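Local coordinates for 3-oxoacyl-(Acyl-carrier protein) synthase (Burkholderia xenovorans, PDB 4EFI), which probably catalyses the condensation of an acyl group with malonyl-acyl-carrier protein to give a 3-oxoacyl product, as a thiolase-fold synthase of the KAS III family, at residues E313-L318 with N347-I352; E75-G80 with M179-T184. All blocks are in the same frame, centred on the assembly; numbering follows the deposited sequence.

Interaction 1: residues E313-L318 with N347-I352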
loop_
_atom_site.group_PDB
_atom_site.type_symbol
_atom_site.label_atom_id
_atom_site.label_comp_id
_atom_site.label_asym_id
_atom_site.label_seq_id
_atom_site.Cartn_x
_atom_site.Cartn_y
_atom_site.Cartn_z
ATOM N N GLU A 313 -6.732 -7.374 9.663
ATOM C CA GLU A 313 -6.044 -8.218 10.649
ATOM C C GLU A 313 -5.971 -7.614 12.045
ATOM O O GLU A 313 -5.877 -8.374 13.020
ATOM C CB GLU A 313 -4.624 -8.576 10.179
ATOM C CG GLU A 313 -4.540 -9.229 8.806
ATOM C CD GLU A 313 -5.507 -10.367 8.617
ATOM O OE1 GLU A 313 -5.352 -11.392 9.319
ATOM O OE2 GLU A 313 -6.412 -10.280 7.754
ATOM N N LEU A 314 -6.001 -6.292 12.167
ATOM C CA LEU A 314 -5.749 -5.649 13.453
ATOM C C LEU A 314 -6.932 -4.895 14.030
ATOM O O LEU A 314 -6.805 -4.300 15.105
ATOM C CB LEU A 314 -4.530 -4.717 13.374
ATOM C CG LEU A 314 -3.183 -5.357 13.028
ATOM C CD1 LEU A 314 -2.061 -4.328 13.051
ATOM C CD2 LEU A 314 -2.857 -6.493 13.987
ATOM N N LYS A 315 -8.106 -4.979 13.400
ATOM C CA LYS A 315 -9.283 -4.265 13.906
ATOM C C LYS A 315 -9.592 -4.569 15.366
ATOM O O LYS A 315 -9.764 -3.662 16.183
ATOM C CB LYS A 315 -10.504 -4.611 13.038
ATOM C CG LYS A 315 -11.843 -4.072 13.543
ATOM C CD LYS A 315 -12.972 -4.411 12.546
ATOM C CE LYS A 315 -14.349 -4.046 13.064
ATOM N NZ LYS A 315 -14.478 -2.589 13.343
ATOM N N ASP A 316 -9.661 -5.842 15.713
ATOM C CA ASP A 316 -10.093 -6.198 17.054
ATOM C C ASP A 316 -9.023 -5.816 18.093
ATOM O O ASP A 316 -9.354 -5.331 19.176
ATOM C CB ASP A 316 -10.422 -7.697 17.168
ATOM C CG ASP A 316 -11.637 -8.112 16.348
ATOM O OD1 ASP A 316 -12.420 -7.245 15.911
ATOM O OD2 ASP A 316 -11.815 -9.335 16.148
ATOM N N ARG A 317 -7.752 -6.031 17.774
ATOM C CA ARG A 317 -6.668 -5.677 18.699
ATOM C C ARG A 317 -6.597 -4.146 18.886
ATOM O O ARG A 317 -6.370 -3.676 19.999
ATOM C CB ARG A 317 -5.318 -6.225 18.217
ATOM C CG ARG A 317 -5.134 -7.759 18.354
ATOM C CD ARG A 317 -4.792 -8.222 19.747
ATOM N NE ARG A 317 -3.569 -7.579 20.215
ATOM C CZ ARG A 317 -2.339 -7.993 19.935
ATOM N NH1 ARG A 317 -2.138 -9.081 19.192
ATOM N NH2 ARG A 317 -1.311 -7.298 20.392
ATOM N N LEU A 318 -6.833 -3.377 17.815
ATOM C CA LEU A 318 -6.749 -1.918 17.882
ATOM C C LEU A 318 -7.873 -1.315 18.702
ATOM O O LEU A 318 -7.721 -0.215 19.241
ATOM C CB LEU A 318 -6.764 -1.296 16.493
ATOM C CG LEU A 318 -5.393 -1.282 15.826
ATOM C CD1 LEU A 318 -5.534 -1.004 14.331
ATOM C CD2 LEU A 318 -4.457 -0.262 16.444
ATOM N N ASN A 347 -11.379 3.104 17.405
ATOM C CA ASN A 347 -12.688 2.516 17.145
ATOM C C ASN A 347 -13.046 2.384 15.665
ATOM O O ASN A 347 -13.814 1.503 15.289
ATOM C CB ASN A 347 -13.787 3.338 17.826
ATOM C CG ASN A 347 -13.726 3.272 19.339
ATOM O OD1 ASN A 347 -13.396 2.234 19.918
ATOM N ND2 ASN A 347 -14.052 4.388 19.990
ATOM N N ILE A 348 -12.499 3.266 14.823
ATOM C CA ILE A 348 -12.863 3.306 13.414
ATOM C C ILE A 348 -11.762 2.646 12.612
ATOM O O ILE A 348 -10.812 3.290 12.144
ATOM C CB ILE A 348 -13.184 4.736 12.914
ATOM C CG1 ILE A 348 -14.209 5.388 13.842
ATOM C CG2 ILE A 348 -13.719 4.716 11.497
ATOM C CD1 ILE A 348 -15.511 4.577 14.001
ATOM N N VAL A 349 -11.862 1.329 12.517
ATOM C CA VAL A 349 -10.985 0.490 11.719
ATOM C C VAL A 349 -11.924 -0.514 11.066
ATOM O O VAL A 349 -12.561 -1.306 11.772
ATOM C CB VAL A 349 -9.980 -0.268 12.596
ATOM C CG1 VAL A 349 -9.114 -1.191 11.740
ATOM C CG2 VAL A 349 -9.133 0.706 13.402
ATOM N N ASP A 350 -12.080 -0.490 9.748
ATOM C CA ASP A 350 -13.121 -1.289 9.103
ATOM C C ASP A 350 -12.756 -1.621 7.672
ATOM O O ASP A 350 -11.946 -0.940 7.076
ATOM C CB ASP A 350 -14.452 -0.548 9.142
ATOM C CG ASP A 350 -15.625 -1.460 9.486
ATOM O OD1 ASP A 350 -15.558 -2.694 9.234
ATOM O OD2 ASP A 350 -16.614 -0.925 10.026
ATOM N N THR A 351 -13.368 -2.683 7.161
ATOM C CA THR A 351 -13.221 -3.119 5.782
ATOM C C THR A 351 -14.626 -3.273 5.216
ATOM O O THR A 351 -15.450 -3.999 5.795
ATOM C CB THR A 351 -12.476 -4.459 5.659
ATOM O OG1 THR A 351 -11.258 -4.409 6.407
ATOM C CG2 THR A 351 -12.170 -4.756 4.225
ATOM N N ILE A 352 -14.934 -2.558 4.137
ATOM C CA ILE A 352 -16.242 -2.592 3.497
ATOM C C ILE A 352 -16.053 -3.006 2.045
ATOM O O ILE A 352 -14.933 -3.060 1.547
ATOM C CB ILE A 352 -16.946 -1.214 3.561
ATOM C CG1 ILE A 352 -16.124 -0.129 2.851
ATOM C CG2 ILE A 352 -17.166 -0.811 5.020
ATOM C CD1 ILE A 352 -16.848 1.207 2.693
#

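Interaction 2: residues E75-G80 with M179-T184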
loop_
_atom_site.group_PDB
_atom_site.type_symbol
_atom_site.label_atom_id
_atom_site.label_comp_id
_atom_site.label_asym_id
_atom_site.label_seq_id
_atom_site.Cartn_x
_atom_site.Cartn_y
_atom_site.Cartn_z
ATOM N N GLU A 75 -15.925 8.046 2.926
ATOM C CA GLU A 75 -17.263 8.308 3.462
ATOM C C GLU A 75 -17.498 7.550 4.739
ATOM O O GLU A 75 -18.024 8.099 5.718
ATOM C CB GLU A 75 -18.323 7.948 2.418
ATOM C CG GLU A 75 -18.300 8.940 1.246
ATOM C CD GLU A 75 -19.128 8.539 0.040
ATOM O OE1 GLU A 75 -19.292 7.334 -0.230
ATOM O OE2 GLU A 75 -19.584 9.471 -0.656
ATOM N N LYS A 76 -17.128 6.280 4.759
ATOM C CA LYS A 76 -17.315 5.460 5.940
ATOM C C LYS A 76 -16.430 5.948 7.089
ATOM O O LYS A 76 -16.866 6.007 8.243
ATOM C CB LYS A 76 -17.022 3.991 5.592
ATOM C CG LYS A 76 -17.139 3.010 6.722
ATOM C CD LYS A 76 -18.571 2.800 7.141
ATOM C CE LYS A 76 -18.672 1.674 8.155
ATOM N NZ LYS A 76 -20.102 1.297 8.385
ATOM N N LEU A 77 -15.192 6.305 6.774
ATOM C CA LEU A 77 -14.261 6.800 7.775
ATOM C C LEU A 77 -14.742 8.103 8.418
ATOM O O LEU A 77 -14.761 8.243 9.644
ATOM C CB LEU A 77 -12.903 7.020 7.121
ATOM C CG LEU A 77 -11.796 7.670 7.955
ATOM C CD1 LEU A 77 -11.330 6.780 9.089
ATOM C CD2 LEU A 77 -10.608 8.038 7.060
ATOM N N LEU A 78 -15.127 9.063 7.584
ATOM C CA LEU A 78 -15.590 10.346 8.091
ATOM C C LEU A 78 -16.853 10.183 8.929
ATOM O O LEU A 78 -17.016 10.848 9.962
ATOM C CB LEU A 78 -15.842 11.341 6.956
ATOM C CG LEU A 78 -14.587 11.807 6.214
ATOM C CD1 LEU A 78 -14.952 12.541 4.952
ATOM C CD2 LEU A 78 -13.683 12.660 7.099
ATOM N N ALA A 79 -17.777 9.337 8.484
ATOM C CA ALA A 79 -18.996 9.096 9.249
ATOM C C ALA A 79 -18.668 8.476 10.585
ATOM O O ALA A 79 -19.257 8.839 11.591
ATOM C CB ALA A 79 -19.936 8.200 8.468
ATOM N N GLY A 80 -17.773 7.501 10.610
ATOM C CA GLY A 80 -17.385 6.872 11.858
ATOM C C GLY A 80 -16.727 7.819 12.838
ATOM O O GLY A 80 -17.000 7.786 14.033
ATOM N N MET A 179 -8.718 4.730 3.049
ATOM C CA MET A 179 -8.605 6.082 3.563
ATOM C C MET A 179 -8.123 6.021 5.004
ATOM O O MET A 179 -8.710 5.309 5.809
ATOM C CB MET A 179 -9.939 6.847 3.451
ATOM C CG MET A 179 -9.774 8.355 3.650
ATOM S SD MET A 179 -9.037 9.166 2.195
ATOM C CE MET A 179 -10.487 9.389 1.186
ATOM N N THR A 180 -7.078 6.787 5.303
ATOM C CA THR A 180 -6.499 6.912 6.636
ATOM C C THR A 180 -6.645 8.351 7.089
ATOM O O THR A 180 -6.357 9.287 6.322
ATOM C CB THR A 180 -4.993 6.546 6.625
ATOM O OG1 THR A 180 -4.843 5.174 6.240
ATOM C CG2 THR A 180 -4.345 6.737 8.008
ATOM N N ALA A 181 -7.110 8.542 8.320
ATOM C CA ALA A 181 -7.260 9.871 8.922
ATOM C C ALA A 181 -6.083 10.117 9.832
ATOM O O ALA A 181 -5.743 9.265 10.649
ATOM C CB ALA A 181 -8.539 9.937 9.752
ATOM N N LEU A 182 -5.491 11.297 9.712
ATOM C CA LEU A 182 -4.446 11.761 10.610
ATOM C C LEU A 182 -4.923 13.021 11.307
ATOM O O LEU A 182 -5.579 13.850 10.702
ATOM C CB LEU A 182 -3.160 12.106 9.858
ATOM C CG LEU A 182 -2.573 11.052 8.954
ATOM C CD1 LEU A 182 -1.326 11.635 8.303
ATOM C CD2 LEU A 182 -2.228 9.774 9.721
ATOM N N GLU A 183 -4.556 13.183 12.574
ATOM C CA GLU A 183 -4.947 14.365 13.349
ATOM C C GLU A 183 -3.827 14.826 14.277
ATOM O O GLU A 183 -3.038 14.029 14.776
ATOM C CB GLU A 183 -6.214 14.097 14.189
ATOM C CG GLU A 183 -6.850 15.370 14.773
ATOM C CD GLU A 183 -8.204 15.157 15.424
ATOM O OE1 GLU A 183 -8.413 14.088 16.028
ATOM O OE2 GLU A 183 -9.038 16.085 15.333
ATOM N N THR A 184 -3.769 16.126 14.509
ATOM C CA THR A 184 -2.921 16.694 15.532
ATOM C C THR A 184 -3.145 15.945 16.863
ATOM O O THR A 184 -4.282 15.595 17.221
ATOM C CB THR A 184 -3.179 18.239 15.614
ATOM O OG1 THR A 184 -2.371 18.834 16.633
ATOM C CG2 THR A 184 -4.628 18.544 15.859
#

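Interaction 1: residues E313-L318 with N347-I352
Lys-315 sends its CG anti to the backbone N (chi1 173°) and keeps its chain extended through the next two torsions; a bend at the last one, chi4 60°, then turns NZ onto the carbonyl of Val-349. Val-349 in turn has CG1 anti to its own N, which leaves CG1 facing Lys-315 and CG2 facing Leu-318. In this thiolase-type fold the contact joins the short helix 315-320 to strand 349-353, an edge strand of the six-stranded sheet that pairs through Val-22 and Ser-24 with strand 17-26. Val-349 is the apolar centre: its CG1 lies 3.8 Å from CA of Lys-315, and its CG2 meets CD1 of Leu-318 at 4.1 Å, the two side chains crossing at about a right angle. Helix 305-313 adds to this buried side, with Ile-310 against Leu-318 and Thr-311 against Val-349. Lys-315 drapes its methylenes over the strand, CD coming within 3.2 Å of Val-349 O. Asp-350, whose CB points away from the helix, brings OD1 to 4.2 Å from Lys-315 NZ, too far for a salt bridge but near enough that its charge may steady the ammonium group. The ammonium is held by one bond across the contact, Lys-315 NZ to Val-349 O, 2.8 Å long with a C=O...N angle of 166°.

Interaction 2: residues E75-G80 with M179-T184
Leu-77 plugs helix 66-81 into the face of strand 176-184, and a single methyl, CD2, makes all of its close contacts with residues 179-184. It meets CG of Met-179 at 3.5 Å and CB of Ala-181 at 3.9 Å, so it settles between two residues that project from the same face of the strand. Between them it rests on the backbone, 3.6 Å from Met-179 O and 3.8 Å from Ala-181 N. With CG anti to its backbone N (chi1 174°) and CD2 anti to CA, the side chain of Leu-77 reaches straight out and sets this methyl on the strand. Met-179 crosses it at about a right angle; bends at its second and third torsions carry the thioether onward, while CB and CG do the touching. The strand is a middle member of the six-stranded sheet, paired with strands 149-156 and 17-26, and Leu-151 and Val-23 from these neighbours also touch Leu-77. The helix packs on this sheet of the thiolase-type fold; the axis of its segment 75-80 comes within 8.7 Å of that of strand segment 179-184, and their N-to-C directions differ by 35°.

Away from this buried point the two segments part. Glu-75, Lys-76, Ala-79 and Gly-80 form the exposed side of the helix, and beyond Ala-181 the strand runs on toward the exposed Thr-184. Trp-83, in the loop after the helix, bridges part of this divergence by touching Leu-78, Ala-181 and Glu-183. On the opposite face of the strand, Thr-180 hydrogen-bonds through OG1 to Tyr-131 OH. With no hydrogen bond or charge pair between the segments, the helix rests on this strand by van der Waals fit alone, methyl against side chain and backbone.

Both interactions dock a helix on the same six-stranded sheet, interaction 2 on a middle strand and interaction 1 on an edge strand. All the touching residues of interaction 2 are buried, and it has no hydrogen bond or charge pair across it, only van der Waals contact; interaction 1 is partly buried and joins an apolar centre to a lysine-to-carbonyl bond on its partly exposed side. Their centres are about 13 Å apart, and helix 66-81 links them directly: Leu-77 also touches Ile-348 of the edge strand region, with CD1 4.0 Å from Ile-348 CG2, while Lys-76 packs against Asp-350 and Ile-352. Residues 347-352 therefore lie between helix 315-320 and helix 66-81.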